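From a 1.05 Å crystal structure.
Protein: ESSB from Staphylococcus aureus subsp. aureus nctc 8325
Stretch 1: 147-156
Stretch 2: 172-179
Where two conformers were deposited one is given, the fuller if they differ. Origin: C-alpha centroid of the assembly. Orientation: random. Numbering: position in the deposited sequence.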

# COMPACT_ATOMS: atom_id res chain seq x y z
N VAL A 147 -3.11 0.52 -10.83
CA VAL A 147 -2.89 1.10 -12.15
C VAL A 147 -4.23 1.34 -12.86
O VAL A 147 -4.49 2.39 -13.43
CB VAL A 147 -1.96 0.21 -12.98
CG1 VAL A 147 -1.92 0.69 -14.43
CG2 VAL A 147 -0.55 0.16 -12.38
N ILE A 148 -5.10 0.31 -12.84
CA ILE A 148 -6.39 0.42 -13.50
C ILE A 148 -7.19 1.55 -12.90
O ILE A 148 -7.80 2.37 -13.61
CB ILE A 148 -7.13 -0.94 -13.41
CG1 ILE A 148 -6.42 -1.97 -14.28
CG2 ILE A 148 -8.60 -0.78 -13.77
CD1 ILE A 148 -6.88 -3.38 -14.09
N CYS A 149 -7.24 1.63 -11.57
CA CYS A 149 -7.98 2.70 -10.90
C CYS A 149 -7.44 4.07 -11.21
O CYS A 149 -8.19 5.03 -11.38
CB CYS A 149 -7.99 2.46 -9.39
SG CYS A 149 -9.01 1.06 -8.87
N ALA A 150 -6.11 4.20 -11.31
CA ALA A 150 -5.50 5.49 -11.60
C ALA A 150 -5.94 5.99 -12.98
O ALA A 150 -6.02 7.21 -13.16
CB ALA A 150 -3.99 5.41 -11.52
N PHE A 151 -6.17 5.09 -13.92
CA PHE A 151 -6.55 5.42 -15.29
C PHE A 151 -8.05 5.47 -15.51
O PHE A 151 -8.48 5.92 -16.57
CB PHE A 151 -5.84 4.52 -16.29
CG PHE A 151 -4.43 4.99 -16.56
CD1 PHE A 151 -4.19 5.91 -17.55
CD2 PHE A 151 -3.37 4.52 -15.82
CE1 PHE A 151 -2.90 6.34 -17.82
CE2 PHE A 151 -2.08 4.93 -16.10
CZ PHE A 151 -1.84 5.83 -17.08
N ASN A 152 -8.87 5.10 -14.53
CA ASN A 152 -10.33 5.19 -14.70
C ASN A 152 -10.91 5.37 -13.31
O ASN A 152 -11.02 4.40 -12.53
CB ASN A 152 -10.88 3.96 -15.40
CG ASN A 152 -12.39 4.07 -15.62
OD1 ASN A 152 -13.06 4.89 -15.05
ND2 ASN A 152 -12.88 3.14 -16.42
N GLU A 153 -11.32 6.60 -12.99
CA GLU A 153 -11.79 6.92 -11.67
C GLU A 153 -13.09 6.20 -11.28
O GLU A 153 -13.41 6.17 -10.12
CB GLU A 153 -12.04 8.45 -11.51
CG GLU A 153 -13.21 8.96 -12.34
CD GLU A 153 -13.57 10.41 -12.18
OE1 GLU A 153 -12.79 11.10 -11.46
OE2 GLU A 153 -14.63 10.93 -12.68
N LYS A 154 -13.80 5.66 -12.26
CA LYS A 154 -15.02 4.91 -12.00
C LYS A 154 -14.76 3.53 -11.40
O LYS A 154 -15.68 2.92 -10.85
CB LYS A 154 -15.84 4.79 -13.27
CG LYS A 154 -16.31 6.17 -13.76
CD LYS A 154 -17.17 6.16 -14.99
CE LYS A 154 -16.48 5.66 -16.22
NZ LYS A 154 -15.22 6.44 -16.48
N GLN A 155 -13.55 2.97 -11.55
CA GLN A 155 -13.27 1.61 -11.14
C GLN A 155 -13.10 1.49 -9.62
O GLN A 155 -12.54 2.37 -8.97
CB GLN A 155 -12.00 1.10 -11.79
CG GLN A 155 -12.06 1.04 -13.34
CD GLN A 155 -12.92 -0.05 -13.89
OE1 GLN A 155 -13.91 -0.48 -13.26
NE2 GLN A 155 -12.63 -0.51 -15.11
N SER A 156 -13.53 0.35 -9.09
CA SER A 156 -13.36 -0.04 -7.73
C SER A 156 -12.17 -0.97 -7.53
O SER A 156 -12.13 -2.07 -8.06
CB SER A 156 -14.60 -0.78 -7.23
OG SER A 156 -14.34 -1.36 -5.95
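Stretch 2 (172-179) PFETKVIE

Two helices that run in nearly opposite directions can pack along an apolar seam and also meet through polar groups nearby, and this pair from ESSB is a compact example. Stretch 2, 172-179, is helical, with backbone bonds such as V177 N to F173 O (3.0 Å) and I178 N to E174 O (3.0 Å). It lies against the end of a helix that enters stretch 1 from earlier in the chain. The N-to-C directions make a crossing angle of 163°, close to antiparallel, and the axes approach to 10.3 Å. The backbones come nearest at I148 and E174, whose CA atoms are 6.1 Å apart. Together the two stretches bury 374 Å².

The antiparallel course sets the order of partners: V177 and I178 meet only V147 and I148, while F151 meets F173, nearer the start of stretch 2. V147 directs its CA-to-CB bond toward the second helix, and its CG1 lies 3.8 Å from V177 CG2 and 4.0 Å from F173 CZ, two residues one helical turn apart. I148 starts out sideways, but the m, t rotamer brings its end nearer. Its CD1 packs 3.8 Å from I178 CG1 and its CG1 4.0 Å from V177 CG1, while CG2 lies 3.6 Å from E174 OE2. A water donates to both I148 O (2.9 Å) and E174 OE2 (2.7 Å). C149 points away and A150 is out of reach, as expected when a helix offers one side to its neighbor.

One turn on from V147, F151 returns to the contact. Its N bonds to V147 O at 3.2 Å, and its ring receives the edge of F173 on one face, with centroids 4.6 Å apart and planes at 50°; F173 CZ comes within 3.5 Å of F151 CD2.

After F151 the remaining contacts of stretch 1 are with E174, which I148 has already met. A type I turn from N152 to Q155, closed by Q155 N to N152 O at 3.1 Å, reverses the chain. N152 OD1 accepts a bond from K154 N at 3.0 Å, whereas N152 ND2 donates to a second water at 2.6 Å, and that water donates to E174 OE2 at 2.7 Å. E153 and K154 do not reach stretch 2. Q155 does: its NE2 donates to E174 OE2 at 3.0 Å, with a nearly straight angle of 170°. The same carboxylate oxygen is thus tied to the turn as well as, through the water on I148, to the helix. S156, out of reach, caps the helix that follows.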

# COMPACT_ATOMS: atom_id res chain seq x y z
N PRO A 172 -8.89 -1.96 -23.72
CA PRO A 172 -7.64 -2.64 -24.10
C PRO A 172 -6.48 -2.35 -23.17
O PRO A 172 -5.70 -3.26 -22.88
CB PRO A 172 -7.42 -2.11 -25.54
CG PRO A 172 -8.80 -1.81 -26.01
CD PRO A 172 -9.51 -1.18 -24.82
N PHE A 173 -6.34 -1.14 -22.67
CA PHE A 173 -5.30 -0.82 -21.69
C PHE A 173 -5.40 -1.72 -20.46
O PHE A 173 -4.43 -2.26 -19.97
CB PHE A 173 -5.44 0.63 -21.29
CG PHE A 173 -4.50 1.07 -20.18
CD1 PHE A 173 -3.19 1.43 -20.41
CD2 PHE A 173 -4.91 1.16 -18.89
CE1 PHE A 173 -2.34 1.82 -19.42
CE2 PHE A 173 -4.09 1.55 -17.86
CZ PHE A 173 -2.79 1.89 -18.12
N GLU A 174 -6.57 -1.93 -19.96
CA GLU A 174 -6.86 -2.67 -18.76
C GLU A 174 -6.49 -4.10 -19.02
O GLU A 174 -5.89 -4.76 -18.14
CB GLU A 174 -8.30 -2.54 -18.24
CG GLU A 174 -8.58 -1.15 -17.75
CD GLU A 174 -10.01 -0.85 -17.41
OE1 GLU A 174 -10.90 -1.60 -17.81
OE2 GLU A 174 -10.23 0.22 -16.77
N THR A 175 -6.81 -4.65 -20.18
CA THR A 175 -6.38 -6.04 -20.49
C THR A 175 -4.87 -6.18 -20.45
O THR A 175 -4.36 -7.17 -19.96
CB THR A 175 -6.96 -6.44 -21.85
OG1 THR A 175 -8.36 -6.45 -21.71
CG2 THR A 175 -6.45 -7.82 -22.29
N LYS A 176 -4.15 -5.22 -21.04
CA LYS A 176 -2.70 -5.31 -21.06
C LYS A 176 -2.13 -5.29 -19.65
O LYS A 176 -1.19 -6.01 -19.32
CB LYS A 176 -2.04 -4.23 -21.89
CG LYS A 176 -2.24 -4.40 -23.41
N VAL A 177 -2.71 -4.43 -18.76
CA VAL A 177 -2.27 -4.41 -17.38
C VAL A 177 -2.51 -5.77 -16.74
O VAL A 177 -1.64 -6.33 -16.08
CB VAL A 177 -3.00 -3.27 -16.62
CG1 VAL A 177 -2.74 -3.38 -15.14
CG2 VAL A 177 -2.55 -1.92 -17.14
N ILE A 178 -3.70 -6.32 -16.89
CA ILE A 178 -4.10 -7.55 -16.29
C ILE A 178 -3.23 -8.70 -16.74
O ILE A 178 -2.92 -9.61 -15.93
CB ILE A 178 -5.59 -7.82 -16.55
CG1 ILE A 178 -6.43 -6.85 -15.69
CG2 ILE A 178 -5.95 -9.27 -16.30
CD1 ILE A 178 -7.89 -6.79 -16.08
N GLU A 179 -2.84 -8.69 -17.99
CA GLU A 179 -2.08 -9.79 -18.56
C GLU A 179 -0.60 -9.71 -18.23
O GLU A 179 0.10 -10.72 -18.48
CB GLU A 179 -2.33 -9.87 -20.05
CG GLU A 179 -3.76 -10.38 -20.31
CD GLU A 179 -3.87 -10.68 -21.79
OE1 GLU A 179 -2.84 -10.40 -22.44
OE2 GLU A 179 -4.96 -11.12 -22.09
O HOH W 1 -8.14 1.93 -16.41
O HOH W 2 -11.89 1.67 -18.33